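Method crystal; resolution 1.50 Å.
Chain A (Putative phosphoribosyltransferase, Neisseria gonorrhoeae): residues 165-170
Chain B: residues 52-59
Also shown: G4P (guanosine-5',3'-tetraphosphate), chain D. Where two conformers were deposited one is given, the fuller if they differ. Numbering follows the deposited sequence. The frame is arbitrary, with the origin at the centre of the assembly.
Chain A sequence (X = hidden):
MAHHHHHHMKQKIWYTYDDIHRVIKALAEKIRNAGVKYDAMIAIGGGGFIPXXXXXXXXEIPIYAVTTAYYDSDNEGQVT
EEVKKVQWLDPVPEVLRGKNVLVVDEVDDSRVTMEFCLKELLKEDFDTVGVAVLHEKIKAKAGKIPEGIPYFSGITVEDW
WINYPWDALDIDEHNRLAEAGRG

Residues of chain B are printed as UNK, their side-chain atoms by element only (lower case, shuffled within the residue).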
# COMPACT_ATOMS: atom_id res chain seq x y z
N PRO A 165 -9.63 -6.79 -7.31
CA PRO A 165 -10.01 -7.67 -6.19
C PRO A 165 -10.04 -6.94 -4.85
O PRO A 165 -10.77 -7.35 -3.94
CB PRO A 165 -8.93 -8.76 -6.23
CG PRO A 165 -7.74 -8.09 -6.87
CD PRO A 165 -8.32 -7.14 -7.89
N TRP A 166 -9.26 -5.87 -4.71
CA TRP A 166 -9.25 -5.11 -3.47
C TRP A 166 -10.45 -4.19 -3.33
O TRP A 166 -10.53 -3.43 -2.36
CB TRP A 166 -7.95 -4.31 -3.36
CG TRP A 166 -7.51 -3.51 -4.59
CD1 TRP A 166 -8.01 -2.31 -5.00
CD2 TRP A 166 -6.45 -3.84 -5.50
NE1 TRP A 166 -7.32 -1.87 -6.11
CE2 TRP A 166 -6.36 -2.79 -6.44
CE3 TRP A 166 -5.56 -4.92 -5.61
CZ2 TRP A 166 -5.42 -2.78 -7.46
CZ3 TRP A 166 -4.63 -4.91 -6.63
CH2 TRP A 166 -4.57 -3.86 -7.55
N ASP A 167 -11.40 -4.25 -4.27
CA ASP A 167 -12.71 -3.63 -4.13
C ASP A 167 -13.83 -4.66 -3.98
O ASP A 167 -15.01 -4.28 -4.00
CB ASP A 167 -13.01 -2.73 -5.33
CG ASP A 167 -12.17 -1.48 -5.35
OD1 ASP A 167 -11.94 -0.88 -4.27
OD2 ASP A 167 -11.73 -1.09 -6.46
N ALA A 168 -13.51 -5.93 -3.83
CA ALA A 168 -14.51 -7.00 -3.80
C ALA A 168 -15.03 -7.20 -2.38
O ALA A 168 -14.31 -7.71 -1.51
CB ALA A 168 -13.91 -8.30 -4.32
N LEU A 169 -16.29 -6.82 -2.15
CA LEU A 169 -16.93 -7.19 -0.89
C LEU A 169 -17.02 -8.70 -0.74
O LEU A 169 -16.90 -9.24 0.37
CB LEU A 169 -18.31 -6.55 -0.79
CG LEU A 169 -18.33 -5.02 -0.70
CD1 LEU A 169 -19.77 -4.52 -0.69
CD2 LEU A 169 -17.58 -4.53 0.53
N ASP A 170 -17.23 -9.41 -1.86
CA ASP A 170 -17.36 -10.87 -1.89
C ASP A 170 -16.29 -11.41 -2.84
O ASP A 170 -16.50 -11.43 -4.06
CB ASP A 170 -18.77 -11.26 -2.34
CG ASP A 170 -18.99 -12.77 -2.39
OD1 ASP A 170 -18.02 -13.55 -2.24
OD2 ASP A 170 -20.15 -13.18 -2.59
N UNK B 52 -3.96 -2.37 4.52
CA UNK B 52 -4.73 -1.13 4.60
C UNK B 52 -5.62 -0.94 3.38
O UNK B 52 -6.78 -0.53 3.51
c UNK B 52 -3.80 0.07 4.77
N UNK B 53 -5.11 -1.21 2.17
CA UNK B 53 -5.96 -1.01 1.00
C UNK B 53 -7.07 -2.06 0.94
O UNK B 53 -8.19 -1.75 0.52
n UNK B 53 -7.64 0.73 -2.65
c UNK B 53 -6.75 0.52 -1.50
c UNK B 53 -8.85 0.19 -2.78
c UNK B 53 -5.13 -1.01 -0.28
n UNK B 53 -9.34 -0.62 -1.83
c UNK B 53 -5.97 -0.79 -1.55
n UNK B 53 -9.58 0.46 -3.85
N UNK B 54 -6.79 -3.29 1.39
CA UNK B 54 -7.88 -4.26 1.53
C UNK B 54 -8.91 -3.77 2.54
O UNK B 54 -10.12 -3.88 2.31
c UNK B 54 -7.33 -5.63 1.97
s UNK B 54 -5.88 -7.88 1.64
c UNK B 54 -5.28 -8.75 0.19
c UNK B 54 -6.53 -6.36 0.89
N UNK B 55 -8.45 -3.21 3.66
CA UNK B 55 -9.38 -2.71 4.66
C UNK B 55 -10.22 -1.55 4.12
O UNK B 55 -11.36 -1.37 4.54
c UNK B 55 -8.60 -2.29 5.90
c UNK B 55 -8.35 -1.78 8.30
c UNK B 55 -10.22 -3.31 7.56
c UNK B 55 -9.35 -2.09 7.20
N UNK B 56 -9.67 -0.76 3.18
CA UNK B 56 -10.43 0.37 2.65
C UNK B 56 -11.68 -0.10 1.92
O UNK B 56 -12.68 0.63 1.85
n UNK B 56 -8.23 4.76 -1.69
c UNK B 56 -9.57 1.22 1.72
n UNK B 56 -9.78 3.70 -3.00
c UNK B 56 -9.23 3.46 0.62
c UNK B 56 -9.24 3.92 -1.81
n UNK B 56 -9.72 3.28 -0.74
c UNK B 56 -10.06 2.66 1.62
N UNK B 57 -11.64 -1.31 1.36
CA UNK B 57 -12.82 -1.88 0.71
C UNK B 57 -14.01 -1.90 1.66
O UNK B 57 -15.15 -1.67 1.26
c UNK B 57 -12.51 -3.29 0.22
s UNK B 57 -13.84 -4.10 -0.64
N UNK B 58 -13.74 -2.17 2.94
CA UNK B 58 -14.78 -2.35 3.93
C UNK B 58 -14.98 -1.15 4.84
O UNK B 58 -16.09 -0.95 5.33
c UNK B 58 -12.86 -6.41 2.81
c UNK B 58 -13.97 -7.09 2.34
c UNK B 58 -15.24 -6.64 2.66
c UNK B 58 -14.46 -3.59 4.77
c UNK B 58 -14.29 -4.83 3.94
c UNK B 58 -13.02 -5.29 3.60
c UNK B 58 -15.39 -5.51 3.46
N UNK B 59 -13.95 -0.33 5.06
CA UNK B 59 -14.09 0.82 5.95
C UNK B 59 -14.30 2.14 5.22
O UNK B 59 -14.86 3.07 5.81
c UNK B 59 -12.87 0.94 6.87
c UNK B 59 -11.46 0.17 8.76
c UNK B 59 -12.62 -0.20 7.85
c UNK B 59 -13.87 -0.52 8.67
PB G4P D . -4.36 8.26 -14.14
O1B G4P D . -3.79 9.59 -14.09
O2B G4P D . -4.77 7.77 -15.54
O3B G4P D . -3.39 7.22 -13.48
O3A G4P D . -5.64 8.15 -13.19
PA G4P D . -6.99 8.98 -13.18
O1A G4P D . -6.78 10.35 -12.64
O2A G4P D . -7.63 8.94 -14.54
O5' G4P D . -7.88 8.05 -12.20
C5' G4P D . -8.98 8.57 -11.42
C4' G4P D . -9.58 7.42 -10.66
O4' G4P D . -10.28 6.54 -11.55
C3' G4P D . -8.57 6.55 -9.90
O3' G4P D . -8.91 6.56 -8.50
C2' G4P D . -8.72 5.15 -10.50
O2' G4P D . -8.59 4.10 -9.54
C1' G4P D . -10.13 5.22 -11.09
N9 G4P D . -10.29 4.33 -12.24
C8 G4P D . -10.04 4.62 -13.55
N7 G4P D . -10.26 3.61 -14.36
C5 G4P D . -10.68 2.59 -13.52
C6 G4P D . -11.08 1.24 -13.79
O6 G4P D . -11.14 0.69 -14.89
N1 G4P D . -11.44 0.56 -12.65
C2 G4P D . -11.43 1.08 -11.38
N2 G4P D . -11.83 0.28 -10.39
N3 G4P D . -11.05 2.33 -11.11
C4 G4P D . -10.70 3.02 -12.21
PC G4P D . -8.45 7.71 -7.51
O1C G4P D . -9.35 8.89 -7.61
O2C G4P D . -7.01 7.97 -7.87
O3C G4P D . -8.50 7.03 -6.07
PD G4P D . -7.69 5.86 -5.36
O1D G4P D . -6.46 5.65 -6.17
O2D G4P D . -7.38 6.39 -3.93
O3D G4P D . -8.64 4.69 -5.30
O HOH W 1 -12.34 2.43 -4.27

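Chain B runs as a helix through all eight positions, against a short 3-10 turn of chain A and the loop after it. Position 52 carries a single carbon, beyond reach of the chain A stretch: alanine, A52(B).

Position 53 has three carbons, a nitrogen, then a carbon bearing two more nitrogens, one of them against the carboxylate of D167(A), which is arginine. R53(B) points its CA-to-CB bond toward chain A, and its NH2 meets OD1 of D167(A) at 2.7 Å in a nearly straight hydrogen bond that is also a salt bridge. The carboxylate oxygen lies at the guanidinium edge, where the N-H groups point, while CD1 of W166(A) sits over one face, 3.4 Å from NH2. NH1 adds a weak hydrogen bond to O of W166(A), 3.1 Å long and well bent.

Position 54 is an unbranched chain of two carbons, a sulfur and a carbon that leaves sideways and makes no close contact, hence methionine. The CA of M54(B) is nevertheless 5.3 Å from CA of W166(A).

Position 55 holds four carbons forked at the second, pointing away from chain A: leucine, L55(B).

Position 56 repeats the pattern of three carbons, a nitrogen and a carbon with two nitrogens, and does not touch the chain A stretch directly; it is a second arginine. R56(B) donates from NH1 and NH2 to O2D and O3D of G4P, at 2.9 and 2.8 Å, and NH2 also donates to a water at 3.1 Å, which in turn donates a weak bond to OD1 of D167(A) at 3.3 Å.

Position 57 shows one carbon and one sulfur, the sulfur 3.4 Å from C of D167(A): a cysteine. C57(B) points toward chain A, its CB 3.3 Å from O of W166(A). Its CA is 5.1 Å from CA of D167(A).

Position 58 bears one carbon and a six-carbon ring that reaches L169(A): phenylalanine. The CA-to-CB bond of F58(B) runs sideways, but the ring comes nearer, its CD1 3.8 Å from CD2 of L169(A).

Position 59 has four carbons forked at the second, out of reach of chain A, again leucine, L59(B).

The contact thus combines three elements along the helix. R53(B) supplies charge and direction, C57(B), one turn on, packs its CB and SG against the chain A backbone, and F58(B) joins it in apolar contact with L169(A), whose CD2 lies 3.9 Å from SG of C57(B). D167(A) links this interface through water to the arginine that holds the nucleotide.

Chain B 52-59: ARMLRCFL
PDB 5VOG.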